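Side-chain contacts in Alpha/beta hydrolase (Legionella pneumophila subsp. pneumophila str. Philadelphia 1, PDB 4EZI), which is of unknown function but has the alpha/beta-hydrolase fold and is probably a hydrolase, perhaps acting on lipid esters as a triacylglycerol lipase: residues G62-P67 / F146-L151; L43-Y48 / P91-E96; I100-Y105 / T113-Y118; Y79-R84 / L119-N124; I68-Q73 / L155-S160. All coordinates share one frame; numbering follows the deposited sequence. Where two conformers were deposited one is given.

Contact 1. Residues G62-P67 / F146-L151; sequences GLVAMP and FAAKEL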
# COMPACT_ATOMS: atom_id res chain seq x y z
N GLY A 62 13.17 -2.38 -2.24
CA GLY A 62 12.49 -1.24 -1.69
C GLY A 62 13.47 -0.16 -1.30
O GLY A 62 14.70 -0.31 -1.54
N LEU A 63 12.96 0.93 -0.76
CA LEU A 63 13.72 2.10 -0.38
C LEU A 63 13.77 2.25 1.13
O LEU A 63 12.77 2.08 1.82
CB LEU A 63 13.05 3.35 -0.95
CG LEU A 63 13.87 4.65 -0.90
CD1 LEU A 63 15.07 4.61 -1.86
CD2 LEU A 63 12.98 5.83 -1.22
N VAL A 64 14.95 2.64 1.64
CA VAL A 64 15.10 3.07 3.02
C VAL A 64 15.71 4.47 3.03
O VAL A 64 16.71 4.73 2.36
CB VAL A 64 16.01 2.13 3.84
CG1 VAL A 64 16.12 2.61 5.28
CG2 VAL A 64 15.50 0.70 3.76
N ALA A 65 15.11 5.39 3.78
CA ALA A 65 15.56 6.77 3.88
C ALA A 65 15.79 7.11 5.34
O ALA A 65 14.89 6.95 6.16
CB ALA A 65 14.53 7.71 3.28
N MSE A 66 17.01 7.55 5.65
CA MSE A 66 17.47 7.79 7.02
C MSE A 66 17.77 9.27 7.23
O MSE A 66 18.71 9.80 6.63
CB MSE A 66 18.75 6.98 7.31
CG MSE A 66 18.52 5.49 7.33
SE MSE A 66 20.20 4.49 7.41
CE MSE A 66 19.51 2.67 7.47
N PRO A 67 17.01 9.94 8.12
CA PRO A 67 17.39 11.30 8.51
C PRO A 67 18.84 11.37 9.01
O PRO A 67 19.27 10.55 9.82
CB PRO A 67 16.41 11.62 9.64
CG PRO A 67 15.19 10.80 9.34
CD PRO A 67 15.73 9.53 8.73
N PHE A 146 12.03 -5.85 8.30
CA PHE A 146 13.13 -6.53 8.99
C PHE A 146 14.46 -6.27 8.30
O PHE A 146 15.48 -6.05 8.95
CB PHE A 146 12.87 -8.03 9.09
CG PHE A 146 11.70 -8.41 9.96
CD1 PHE A 146 11.29 -7.59 11.00
CD2 PHE A 146 11.03 -9.59 9.75
CE1 PHE A 146 10.21 -7.96 11.80
CE2 PHE A 146 9.97 -9.96 10.55
CZ PHE A 146 9.56 -9.15 11.56
N ALA A 147 14.46 -6.32 6.97
CA ALA A 147 15.69 -6.04 6.21
C ALA A 147 16.18 -4.61 6.44
O ALA A 147 17.39 -4.39 6.54
CB ALA A 147 15.45 -6.31 4.72
N ALA A 148 15.25 -3.67 6.54
CA ALA A 148 15.62 -2.30 6.81
C ALA A 148 16.24 -2.12 8.19
O ALA A 148 17.19 -1.37 8.37
CB ALA A 148 14.41 -1.39 6.66
N LYS A 149 15.72 -2.86 9.17
CA LYS A 149 16.30 -2.84 10.49
C LYS A 149 17.70 -3.44 10.49
O LYS A 149 18.58 -2.98 11.22
CB LYS A 149 15.39 -3.51 11.50
CG LYS A 149 14.11 -2.67 11.75
CD LYS A 149 13.13 -3.25 12.72
CE LYS A 149 13.56 -2.93 14.15
NZ LYS A 149 12.55 -3.37 15.13
N GLU A 150 17.89 -4.49 9.70
CA GLU A 150 19.25 -5.02 9.53
C GLU A 150 20.21 -3.98 8.96
O GLU A 150 21.36 -3.86 9.40
CB GLU A 150 19.26 -6.26 8.63
CG GLU A 150 18.53 -7.47 9.20
CD GLU A 150 18.38 -8.62 8.22
OE1 GLU A 150 19.24 -8.77 7.34
OE2 GLU A 150 17.39 -9.38 8.32
N LEU A 151 19.74 -3.23 7.96
CA LEU A 151 20.57 -2.14 7.40
C LEU A 151 20.94 -1.13 8.47
O LEU A 151 22.12 -0.75 8.59
CB LEU A 151 19.85 -1.49 6.22
CG LEU A 151 20.59 -0.31 5.60
CD1 LEU A 151 21.89 -0.75 4.94
CD2 LEU A 151 19.65 0.43 4.62

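Contact 2. Residues L43-Y48 / P91-E96; sequences LYKINY and PSRNNE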
# COMPACT_ATOMS: atom_id res chain seq x y z
N LEU A 43 19.61 7.99 1.32
CA LEU A 43 18.78 6.98 0.68
C LEU A 43 19.57 5.73 0.32
O LEU A 43 20.70 5.83 -0.17
CB LEU A 43 18.19 7.55 -0.62
CG LEU A 43 17.42 8.85 -0.58
CD1 LEU A 43 16.82 9.17 -1.96
CD2 LEU A 43 16.34 8.76 0.41
N TYR A 44 18.90 4.58 0.49
CA TYR A 44 19.42 3.29 0.08
C TYR A 44 18.32 2.52 -0.62
O TYR A 44 17.17 2.50 -0.16
CB TYR A 44 19.86 2.47 1.29
CG TYR A 44 21.09 3.02 1.98
CD1 TYR A 44 22.35 2.74 1.49
CD2 TYR A 44 20.98 3.81 3.10
CE1 TYR A 44 23.49 3.22 2.12
CE2 TYR A 44 22.12 4.33 3.72
CZ TYR A 44 23.37 4.04 3.20
OH TYR A 44 24.50 4.54 3.82
N LYS A 45 18.68 1.85 -1.72
CA LYS A 45 17.83 0.81 -2.29
C LYS A 45 18.34 -0.53 -1.78
O LYS A 45 19.55 -0.81 -1.86
CB LYS A 45 17.87 0.84 -3.84
CG LYS A 45 17.21 -0.36 -4.50
CD LYS A 45 16.98 -0.12 -6.01
CE LYS A 45 18.20 -0.21 -6.82
NZ LYS A 45 18.59 -1.60 -6.80
N ILE A 46 17.43 -1.34 -1.25
CA ILE A 46 17.81 -2.63 -0.72
C ILE A 46 17.10 -3.76 -1.47
O ILE A 46 16.04 -3.58 -2.04
CB ILE A 46 17.55 -2.74 0.82
CG1 ILE A 46 16.06 -2.87 1.18
CG2 ILE A 46 18.16 -1.55 1.57
CD1 ILE A 46 15.84 -3.11 2.71
N ASN A 47 17.73 -4.93 -1.40
CA ASN A 47 17.16 -6.18 -1.84
C ASN A 47 17.12 -7.14 -0.66
O ASN A 47 18.07 -7.17 0.15
CB ASN A 47 17.94 -6.75 -3.00
CG ASN A 47 18.14 -5.76 -4.10
OD1 ASN A 47 19.15 -5.04 -4.15
ND2 ASN A 47 17.18 -5.69 -5.01
N TYR A 48 16.05 -7.91 -0.56
CA TYR A 48 15.82 -8.74 0.60
C TYR A 48 15.07 -10.01 0.24
O TYR A 48 14.35 -10.09 -0.76
CB TYR A 48 15.08 -7.94 1.68
CG TYR A 48 13.66 -7.58 1.31
CD1 TYR A 48 13.38 -6.47 0.51
CD2 TYR A 48 12.58 -8.38 1.72
CE1 TYR A 48 12.09 -6.15 0.17
CE2 TYR A 48 11.29 -8.07 1.37
CZ TYR A 48 11.03 -6.93 0.62
OH TYR A 48 9.74 -6.60 0.26
N PRO A 91 9.02 2.89 -5.04
CA PRO A 91 9.88 3.71 -4.18
C PRO A 91 11.40 3.51 -4.36
O PRO A 91 12.14 4.47 -4.20
CB PRO A 91 9.40 3.36 -2.77
CG PRO A 91 7.95 3.09 -2.98
CD PRO A 91 7.90 2.31 -4.27
N SER A 92 11.86 2.31 -4.68
CA SER A 92 13.30 2.11 -4.80
C SER A 92 13.92 2.94 -5.92
O SER A 92 15.14 3.12 -5.94
CB SER A 92 13.63 0.65 -5.04
OG SER A 92 13.14 0.18 -6.28
N ARG A 93 13.10 3.45 -6.85
CA ARG A 93 13.60 4.35 -7.90
C ARG A 93 13.58 5.81 -7.48
O ARG A 93 14.19 6.64 -8.15
CB ARG A 93 12.82 4.17 -9.22
CG ARG A 93 13.18 2.94 -10.01
CD ARG A 93 12.75 1.64 -9.38
NE ARG A 93 13.08 0.53 -10.28
CZ ARG A 93 13.79 -0.54 -9.98
NH1 ARG A 93 14.21 -0.78 -8.76
NH2 ARG A 93 14.02 -1.43 -10.93
N ASN A 94 12.86 6.13 -6.41
CA ASN A 94 12.70 7.49 -5.95
C ASN A 94 12.57 8.54 -7.06
O ASN A 94 13.35 9.48 -7.14
CB ASN A 94 13.77 7.92 -4.94
CG ASN A 94 13.38 9.21 -4.23
OD1 ASN A 94 12.22 9.35 -3.82
ND2 ASN A 94 14.32 10.13 -4.05
N ASN A 95 11.50 8.40 -7.85
CA ASN A 95 11.19 9.42 -8.81
C ASN A 95 10.44 10.57 -8.12
O ASN A 95 10.15 10.53 -6.92
CB ASN A 95 10.42 8.85 -10.01
CG ASN A 95 9.08 8.29 -9.66
OD1 ASN A 95 8.42 8.75 -8.72
ND2 ASN A 95 8.65 7.30 -10.41
N GLU A 96 10.18 11.65 -8.86
CA GLU A 96 9.62 12.85 -8.25
C GLU A 96 8.25 12.57 -7.60
O GLU A 96 7.88 13.26 -6.66
CB GLU A 96 9.49 14.00 -9.25
CG GLU A 96 10.77 14.66 -9.72
CD GLU A 96 10.49 15.82 -10.73
OE1 GLU A 96 9.30 16.14 -10.98
OE2 GLU A 96 11.45 16.43 -11.25

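Contact 3. Residues I100-Y105 / T113-Y118; sequences IYLAAY and TVMPDY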
# COMPACT_ATOMS: atom_id res chain seq x y z
N ILE A 100 7.05 13.18 -2.13
CA ILE A 100 6.19 13.65 -1.06
C ILE A 100 6.23 12.74 0.17
O ILE A 100 6.11 13.23 1.29
CB ILE A 100 4.73 13.84 -1.58
CG1 ILE A 100 3.92 14.68 -0.63
CG2 ILE A 100 4.06 12.51 -1.90
CD1 ILE A 100 4.39 16.15 -0.56
N TYR A 101 6.38 11.44 -0.03
CA TYR A 101 6.42 10.49 1.08
C TYR A 101 7.68 10.68 1.90
O TYR A 101 7.64 10.73 3.13
CB TYR A 101 6.26 9.04 0.60
CG TYR A 101 5.10 8.92 -0.34
CD1 TYR A 101 3.82 8.97 0.14
CD2 TYR A 101 5.29 8.83 -1.71
CE1 TYR A 101 2.70 8.98 -0.73
CE2 TYR A 101 4.22 8.84 -2.58
CZ TYR A 101 2.93 8.91 -2.10
OH TYR A 101 1.88 8.92 -2.99
N LEU A 102 8.81 10.83 1.23
CA LEU A 102 10.07 11.13 1.90
C LEU A 102 10.02 12.48 2.64
O LEU A 102 10.45 12.59 3.79
CB LEU A 102 11.23 11.15 0.92
CG LEU A 102 11.53 9.84 0.22
CD1 LEU A 102 12.77 10.04 -0.64
CD2 LEU A 102 11.76 8.69 1.22
N ALA A 103 9.47 13.48 1.97
CA ALA A 103 9.43 14.82 2.51
C ALA A 103 8.60 14.87 3.79
O ALA A 103 8.99 15.48 4.78
CB ALA A 103 8.93 15.79 1.46
N ALA A 104 7.42 14.26 3.74
CA ALA A 104 6.51 14.31 4.87
C ALA A 104 7.01 13.47 6.05
O ALA A 104 7.06 13.94 7.17
CB ALA A 104 5.10 13.88 4.41
N TYR A 105 7.34 12.21 5.78
CA TYR A 105 7.69 11.28 6.84
C TYR A 105 9.13 11.37 7.30
O TYR A 105 9.41 11.07 8.47
CB TYR A 105 7.40 9.85 6.39
CG TYR A 105 5.93 9.49 6.34
CD1 TYR A 105 5.18 9.44 7.49
CD2 TYR A 105 5.29 9.18 5.13
CE1 TYR A 105 3.83 9.11 7.47
CE2 TYR A 105 3.94 8.84 5.09
CZ TYR A 105 3.22 8.81 6.25
OH TYR A 105 1.88 8.44 6.27
N THR A 113 12.22 6.08 6.99
CA THR A 113 11.09 5.81 6.12
C THR A 113 11.44 4.59 5.27
O THR A 113 12.44 4.57 4.54
CB THR A 113 10.75 7.08 5.31
OG1 THR A 113 10.47 8.15 6.23
CG2 THR A 113 9.57 6.87 4.40
N VAL A 114 10.62 3.55 5.38
CA VAL A 114 10.85 2.23 4.80
C VAL A 114 9.70 1.96 3.85
O VAL A 114 8.56 2.00 4.25
CB VAL A 114 10.91 1.17 5.91
CG1 VAL A 114 11.03 -0.22 5.36
CG2 VAL A 114 12.07 1.48 6.89
N MSE A 115 10.02 1.70 2.57
CA MSE A 115 9.02 1.65 1.52
C MSE A 115 9.25 0.44 0.63
O MSE A 115 10.12 0.46 -0.24
CB MSE A 115 9.06 2.93 0.69
CG MSE A 115 8.95 4.18 1.52
SE MSE A 115 8.91 5.80 0.45
CE MSE A 115 7.16 5.61 -0.27
N PRO A 116 8.46 -0.63 0.81
CA PRO A 116 8.62 -1.79 -0.08
C PRO A 116 8.15 -1.47 -1.50
O PRO A 116 7.18 -0.74 -1.68
CB PRO A 116 7.72 -2.85 0.54
CG PRO A 116 6.67 -2.06 1.29
CD PRO A 116 7.41 -0.86 1.83
N ASP A 117 8.77 -2.10 -2.50
CA ASP A 117 8.27 -2.00 -3.86
C ASP A 117 7.08 -2.91 -4.14
O ASP A 117 6.26 -2.60 -5.01
CB ASP A 117 9.37 -2.32 -4.90
CG ASP A 117 10.47 -1.29 -4.96
OD1 ASP A 117 10.29 -0.15 -4.50
OD2 ASP A 117 11.53 -1.64 -5.53
N TYR A 118 7.04 -4.03 -3.44
CA TYR A 118 6.13 -5.19 -3.63
C TYR A 118 6.70 -6.17 -4.66
O TYR A 118 7.52 -5.84 -5.51
CB TYR A 118 4.71 -4.84 -4.06
CG TYR A 118 3.92 -3.91 -3.19
CD1 TYR A 118 4.06 -3.86 -1.83
CD2 TYR A 118 2.94 -3.13 -3.77
CE1 TYR A 118 3.27 -3.01 -1.06
CE2 TYR A 118 2.14 -2.31 -3.01
CZ TYR A 118 2.30 -2.24 -1.64
OH TYR A 118 1.48 -1.42 -0.87

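Contact 4. Residues Y79-R84 / L119-N124; sequences YQHGTR and LGLGDN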
# COMPACT_ATOMS: atom_id res chain seq x y z
N TYR A 79 5.81 2.57 4.95
CA TYR A 79 4.82 3.14 4.08
C TYR A 79 4.64 2.23 2.85
O TYR A 79 5.58 2.01 2.09
CB TYR A 79 5.20 4.57 3.61
CG TYR A 79 4.07 5.17 2.82
CD1 TYR A 79 3.98 4.98 1.44
CD2 TYR A 79 3.05 5.83 3.46
CE1 TYR A 79 2.91 5.49 0.73
CE2 TYR A 79 1.95 6.31 2.78
CZ TYR A 79 1.88 6.13 1.41
OH TYR A 79 0.79 6.61 0.72
N GLN A 80 3.39 1.80 2.66
CA GLN A 80 2.99 0.87 1.61
C GLN A 80 2.27 1.63 0.50
O GLN A 80 1.18 2.19 0.70
CB GLN A 80 2.08 -0.18 2.22
CG GLN A 80 2.78 -1.21 3.09
CD GLN A 80 3.47 -0.63 4.30
OE1 GLN A 80 4.70 -0.70 4.37
NE2 GLN A 80 2.72 -0.10 5.26
N HIS A 81 2.87 1.65 -0.67
CA HIS A 81 2.38 2.44 -1.80
C HIS A 81 1.09 1.91 -2.42
O HIS A 81 0.72 0.75 -2.25
CB HIS A 81 3.47 2.62 -2.87
CG HIS A 81 3.81 1.37 -3.62
ND1 HIS A 81 2.99 0.86 -4.61
CD2 HIS A 81 4.92 0.59 -3.62
CE1 HIS A 81 3.55 -0.22 -5.13
NE2 HIS A 81 4.73 -0.39 -4.57
N GLY A 82 0.44 2.77 -3.19
CA GLY A 82 -0.78 2.42 -3.89
C GLY A 82 -0.55 1.68 -5.19
O GLY A 82 0.55 1.21 -5.48
N THR A 83 -1.58 1.53 -5.98
CA THR A 83 -1.51 0.69 -7.19
C THR A 83 -0.49 1.26 -8.15
O THR A 83 -0.56 2.44 -8.52
CB THR A 83 -2.86 0.67 -7.91
OG1 THR A 83 -3.85 0.14 -7.05
CG2 THR A 83 -2.80 -0.14 -9.20
N ARG A 84 0.44 0.40 -8.58
CA ARG A 84 1.38 0.73 -9.61
C ARG A 84 1.32 -0.34 -10.67
O ARG A 84 1.43 -1.53 -10.37
CB ARG A 84 2.81 0.86 -9.05
CG ARG A 84 2.91 1.88 -7.93
CD ARG A 84 2.72 3.31 -8.36
NE ARG A 84 2.59 4.22 -7.20
CZ ARG A 84 3.57 4.61 -6.39
NH1 ARG A 84 4.82 4.23 -6.55
NH2 ARG A 84 3.27 5.41 -5.36
N LEU A 119 6.24 -7.41 -4.57
CA LEU A 119 6.59 -8.44 -5.54
C LEU A 119 6.13 -8.06 -6.94
O LEU A 119 5.10 -7.40 -7.13
CB LEU A 119 5.97 -9.77 -5.14
CG LEU A 119 6.41 -10.34 -3.80
CD1 LEU A 119 5.79 -11.73 -3.62
CD2 LEU A 119 7.92 -10.38 -3.65
N GLY A 120 6.90 -8.49 -7.93
CA GLY A 120 6.60 -8.23 -9.32
C GLY A 120 6.94 -6.84 -9.80
O GLY A 120 6.70 -6.51 -10.96
N LEU A 121 7.50 -6.01 -8.92
CA LEU A 121 7.83 -4.63 -9.24
C LEU A 121 9.28 -4.38 -8.81
O LEU A 121 9.91 -5.19 -8.13
CB LEU A 121 6.89 -3.66 -8.55
CG LEU A 121 5.41 -3.86 -8.87
CD1 LEU A 121 4.55 -3.00 -7.94
CD2 LEU A 121 5.06 -3.57 -10.33
N GLY A 122 9.81 -3.23 -9.20
CA GLY A 122 11.21 -2.91 -8.87
C GLY A 122 12.16 -3.94 -9.45
O GLY A 122 12.05 -4.31 -10.62
N ASP A 123 13.06 -4.41 -8.61
CA ASP A 123 14.08 -5.38 -9.03
C ASP A 123 13.60 -6.82 -8.95
O ASP A 123 14.32 -7.74 -9.34
CB ASP A 123 15.32 -5.28 -8.13
CG ASP A 123 16.04 -3.93 -8.16
OD1 ASP A 123 15.84 -3.12 -9.07
OD2 ASP A 123 16.90 -3.73 -7.25
N ASN A 124 12.39 -7.07 -8.43
CA ASN A 124 11.95 -8.45 -8.19
C ASN A 124 11.74 -9.19 -9.50
O ASN A 124 11.16 -8.67 -10.43
CB ASN A 124 10.66 -8.45 -7.39
CG ASN A 124 10.17 -9.84 -7.09
OD1 ASN A 124 9.08 -10.21 -7.50
ND2 ASN A 124 10.95 -10.61 -6.32

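Contact 5. Residues I68-Q73 / L155-S160; sequences IHPVGQ and LHYPIS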
# COMPACT_ATOMS: atom_id res chain seq x y z
N ILE A 68 19.56 12.35 8.49
CA ILE A 68 20.95 12.57 8.85
C ILE A 68 20.93 13.57 10.07
O ILE A 68 20.22 14.56 10.08
CB ILE A 68 21.75 13.15 7.65
CG1 ILE A 68 21.67 12.22 6.43
CG2 ILE A 68 23.22 13.43 8.05
CD1 ILE A 68 22.07 12.92 5.10
N HIS A 69 21.70 13.28 11.08
CA HIS A 69 21.75 14.10 12.28
C HIS A 69 20.42 14.23 13.03
O HIS A 69 19.96 15.35 13.30
CB HIS A 69 22.29 15.50 11.99
CG HIS A 69 23.65 15.51 11.39
ND1 HIS A 69 24.05 16.46 10.48
CD2 HIS A 69 24.71 14.68 11.56
CE1 HIS A 69 25.30 16.22 10.11
NE2 HIS A 69 25.72 15.15 10.75
N PRO A 70 19.82 13.10 13.40
CA PRO A 70 18.58 13.18 14.14
C PRO A 70 18.76 13.89 15.49
O PRO A 70 19.77 13.71 16.15
CB PRO A 70 18.18 11.72 14.31
CG PRO A 70 19.42 10.95 14.13
CD PRO A 70 20.25 11.70 13.19
N VAL A 71 17.77 14.70 15.86
CA VAL A 71 17.78 15.45 17.14
C VAL A 71 17.21 14.57 18.27
O VAL A 71 17.61 14.64 19.44
CB VAL A 71 17.03 16.81 16.93
CG1 VAL A 71 16.86 17.60 18.23
CG2 VAL A 71 17.79 17.64 15.87
N GLY A 72 16.27 13.72 17.91
CA GLY A 72 15.70 12.76 18.84
C GLY A 72 16.02 11.34 18.40
O GLY A 72 16.71 11.09 17.38
N GLN A 73 15.51 10.38 19.15
CA GLN A 73 15.68 8.98 18.76
C GLN A 73 14.69 8.69 17.63
O GLN A 73 13.57 9.17 17.66
CB GLN A 73 15.46 8.01 19.93
CG GLN A 73 16.21 6.66 19.73
CD GLN A 73 16.29 5.81 21.00
OE1 GLN A 73 15.30 5.61 21.69
NE2 GLN A 73 17.48 5.29 21.30
N LEU A 155 24.75 -0.13 9.80
CA LEU A 155 25.22 1.25 9.69
C LEU A 155 25.33 1.97 11.02
O LEU A 155 25.65 3.16 11.04
CB LEU A 155 24.33 2.04 8.71
CG LEU A 155 24.39 1.56 7.27
CD1 LEU A 155 23.41 2.34 6.41
CD2 LEU A 155 25.82 1.75 6.74
N HIS A 156 25.08 1.27 12.12
CA HIS A 156 25.09 1.84 13.47
C HIS A 156 24.15 3.02 13.58
O HIS A 156 24.46 4.03 14.23
CB HIS A 156 26.50 2.29 13.90
CG HIS A 156 27.49 1.19 14.05
ND1 HIS A 156 28.56 1.29 14.92
CD2 HIS A 156 27.61 -0.02 13.45
CE1 HIS A 156 29.29 0.19 14.84
NE2 HIS A 156 28.74 -0.62 13.96
N TYR A 157 22.98 2.91 12.97
CA TYR A 157 21.98 3.98 12.99
C TYR A 157 21.02 3.63 14.09
O TYR A 157 20.28 2.69 13.94
CB TYR A 157 21.27 4.02 11.64
CG TYR A 157 20.38 5.22 11.43
CD1 TYR A 157 20.92 6.45 11.14
CD2 TYR A 157 19.00 5.11 11.58
CE1 TYR A 157 20.12 7.55 10.92
CE2 TYR A 157 18.20 6.20 11.37
CZ TYR A 157 18.76 7.42 11.05
OH TYR A 157 17.93 8.50 10.86
N PRO A 158 21.06 4.33 15.22
CA PRO A 158 20.17 3.84 16.26
C PRO A 158 18.75 4.28 16.00
O PRO A 158 18.51 5.37 15.58
CB PRO A 158 20.72 4.49 17.53
CG PRO A 158 21.35 5.74 17.04
CD PRO A 158 22.05 5.26 15.79
N ILE A 159 17.85 3.39 16.29
CA ILE A 159 16.44 3.61 16.13
C ILE A 159 15.80 3.37 17.47
O ILE A 159 16.36 2.70 18.34
CB ILE A 159 15.89 2.65 15.05
CG1 ILE A 159 16.39 1.23 15.32
CG2 ILE A 159 16.32 3.07 13.64
CD1 ILE A 159 15.61 0.17 14.62
N SER A 160 14.62 3.95 17.66
CA SER A 160 13.82 3.70 18.85
C SER A 160 12.94 2.48 18.59
O SER A 160 13.09 1.80 17.57
CB SER A 160 12.95 4.91 19.15
OG SER A 160 11.92 5.00 18.19
O HOH W 1 11.22 7.66 18.47

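Contact 1. Residues G62-P67 / F146-L151
Leu151 of helix 134-154 reaches toward strand 57-67 and meets Met66 and Val64. Its CB leads the branch away from the helix, with CG anti to the backbone N (chi1 178°). That torsion brings CG to the strand, and chi2 (66°) turns CD2 onto it. CG lies 3.7 Å from CE of Met66, which is a selenomethionine. CD2 comes closer still, 3.6 Å from that same Met66 CE. The same Leu151 CD2 also lies 4.1 Å from Val64 CB. One methyl group thus serves two strand residues that point to the same face of the sheet. The Met66 chain is extended beyond CG, so its terminal methyl, rather than its selenium, touches the leucine.

One helical turn earlier, Ala148 faces the strand as well. Its CB lies 3.7 Å from Val64 CG2. Here, at the small alanine, the backbones are nearest, with Val64 CA and Ala148 CA 6.6 Å apart. All four residues are buried, and the interaction is purely apolar.

The helix segment crosses the strand segment at -42°, with 9.6 Å between their axes. Strand 57-67 lies between strands 41-51 and 112-116, antiparallel to both. Met112 of the latter touches Val64, Met66 and Ala148. Leu8 and Tyr11 of strand 8-17 touch Leu151, so helix 134-154 covers several strands at this end of the sheet.

Contact 2. Residues L43-Y48 / P91-E96
The 3-10 turn 91-93, in the loop between strand 74-80 and helix 99-108, sets Ser92 against Lys45 on strand 41-51. This strand belongs to the antiparallel part of the alpha/beta-hydrolase sheet. The aliphatic part of Lys45 does the touching. Its CD lies 3.6 Å from Ser92 CB and 3.7 Å from Ser92 O. Beyond CG the lysine bends at chi3 (75°) and again at chi4, which turns NZ away from the serine to a salt bridge with Asp123.

Arg93 begins by pointing away, but its end curls back. Arg93 NH1 lies 4.0 Å from Lys45 CD, and it donates to Ser92 OG at 2.9 Å with an N-H...O angle of 149°. The serine oxygen is tilted 20° from the guanidinium plane. Ser92 OG is also bonded to Asp117.

Farther along, Leu43 and Asn94 cross at about a right angle. Leu43 CD1 lies 3.4 Å from Asn94 ND2, while the amide oxygen of Asn94 is bonded to Asn98.

The two cations are 4.9 Å apart, Lys45 NZ to Arg93 NH1, and share the carboxylate of Asp123. Asp123 probably offsets both positive charges, and the two cations would in turn favour its ionised form.

Contact 3. Residues I100-Y105 / T113-Y118
Tyr101 and Leu102 of helix 99-108 make the apolar part of this contact by packing on Met115, a selenomethionine of strand 112-116. The bend of Met115 at chi3 (72°) turns its CE toward Tyr101, where it lies 3.7 Å from CB and 3.9 Å from CG. The methyl stands obliquely to the tyrosine ring, and the two side chains cross at about a right angle. Leu102 reaches the selenium instead, with CD2 4.1 Å from Met115 SE. The same Leu102 CD2 is 4.3 Å from Thr113 CG2.

Thr113 brings the polar part. Its OG1 lies 3.5 Å from Tyr105 CB, a close contact without a bond. The hydroxyl is bonded to Tyr111 O just before the strand, which satisfies this buried group.

Ring contacts fix Tyr101 further. Ile100 CG2 sits 3.6 Å above its plane, over the ring centre. The ring also stacks with Tyr79, and its hydroxyl is bonded to His355.

The helix runs back against the strand at 153°. Strands 74-80 and 112-116 are parallel neighbours, so helix 99-108 is the connecting helix of a beta-alpha-beta crossover, the repeating unit of the alpha/beta-hydrolase core.

Contact 4. Residues Y79-R84 / L119-N124
His81 and Arg84 both touch the side chain of Leu121. CD1 of Leu121 comes to the edge of the histidine ring, near its plane, at 4.1 Å from His81 CE1. The other methyl turns to the backbone, with Leu121 CD2 4.2 Å from the carbonyl oxygen Arg84 O. Both contacts are long.

The next shell fixes the ring. His81 ND1 donates to Gly82 O at 2.6 Å with an N-H...O angle of 155°. The oxygen lies in the ring plane, and the bond uses a lone pair in the carbonyl plane. NE2 of His81 is bonded to Asp117 O, so both nitrogens are held and the ring cannot easily turn. Over one ring face lies Arg84 NH1, 4.1 Å above the plane and toward the rim. Asp89 O holds that NH1.

Leu121 is placed by its own loop. It opens a type II' turn to Asn124, with Gly122 at positive phi. Asn124 OD1 ties the turn back, accepting from Gly120 N at 2.8 Å in a nearly straight bond of 169°.

A His-Gly pair after this strand recurs in many lipases and esterases of the alpha/beta-hydrolase fold, where it lies in the oxyanion-hole loop. Residues 81-84 probably correspond to it.

Contact 5. Residues I68-Q73 / L155-S160
Gln73 CG stands anti to the backbone N (chi1 -155°), and the chain runs on extended, which lays its side chain along Ser160. Gln73 CG is 3.7 Å from Ser160 CB, and Gln73 OE1 is 3.5 Å from the same carbon. The amide end therefore passes over the serine methylene without bonding to it. Gln73 CG also lies 4.0 Å from Ile159 C, so the glutamine spans the joint between the two residues.

Ser160 OG sits between its backbone N and carbonyl carbon (chi1 71°). This turns it away from the amide and toward a water. The water donates to Gln73 O at 2.9 Å and is bonded to Ser160 OG at 2.8 Å. It links the two chain segments where their CA atoms are nearest, 5.6 Å apart at Gln73 and Ser160. Lys162 N is a further partner of the serine hydroxyl.

A second, looser touch lies at the other end. Pro70 CG is 4.3 Å from Tyr157 OH. The tyrosine hydroxyl is bonded to Pro67 O, which holds the ring beside the start of the 68-73 loop.

The contact lies at the protein surface. Helix 134-154 ends just before it in a Schellman motif, with His156 at positive phi. The chain then passes Tyr157 and enters a short, weakly bonded strand at about 159-160, where the Ser160 backbone is bonded to Val74. The 68-73 loop joins strand 57-67 to strand 74-80, and Ile159 packs against Ile76 of the latter and Lys149 of the helix.

Contacts 1, 2 and 3 meet in the sheet, where strand 57-67 bonds to strands 41-51 and 112-116. Contact 5 adjoins contact 1 at the outer end, with Lys149 CE 3.7 Å from Ile159 CD1. Contacts 2 and 4 share Asp123, and their centres are 11 Å apart. Contacts 3 and 4 join where Tyr118 OH lies 2.7 Å from His81 O, a probable hydrogen bond. Contact 4 lies near the probable nucleophile elbow at Ser169, which with His351 and Asp318 fits a catalytic triad. The His81 side chain is about 10 Å from a bound PEG fragment. Contact 5 is remote, its centre 27 Å from that of contact 4.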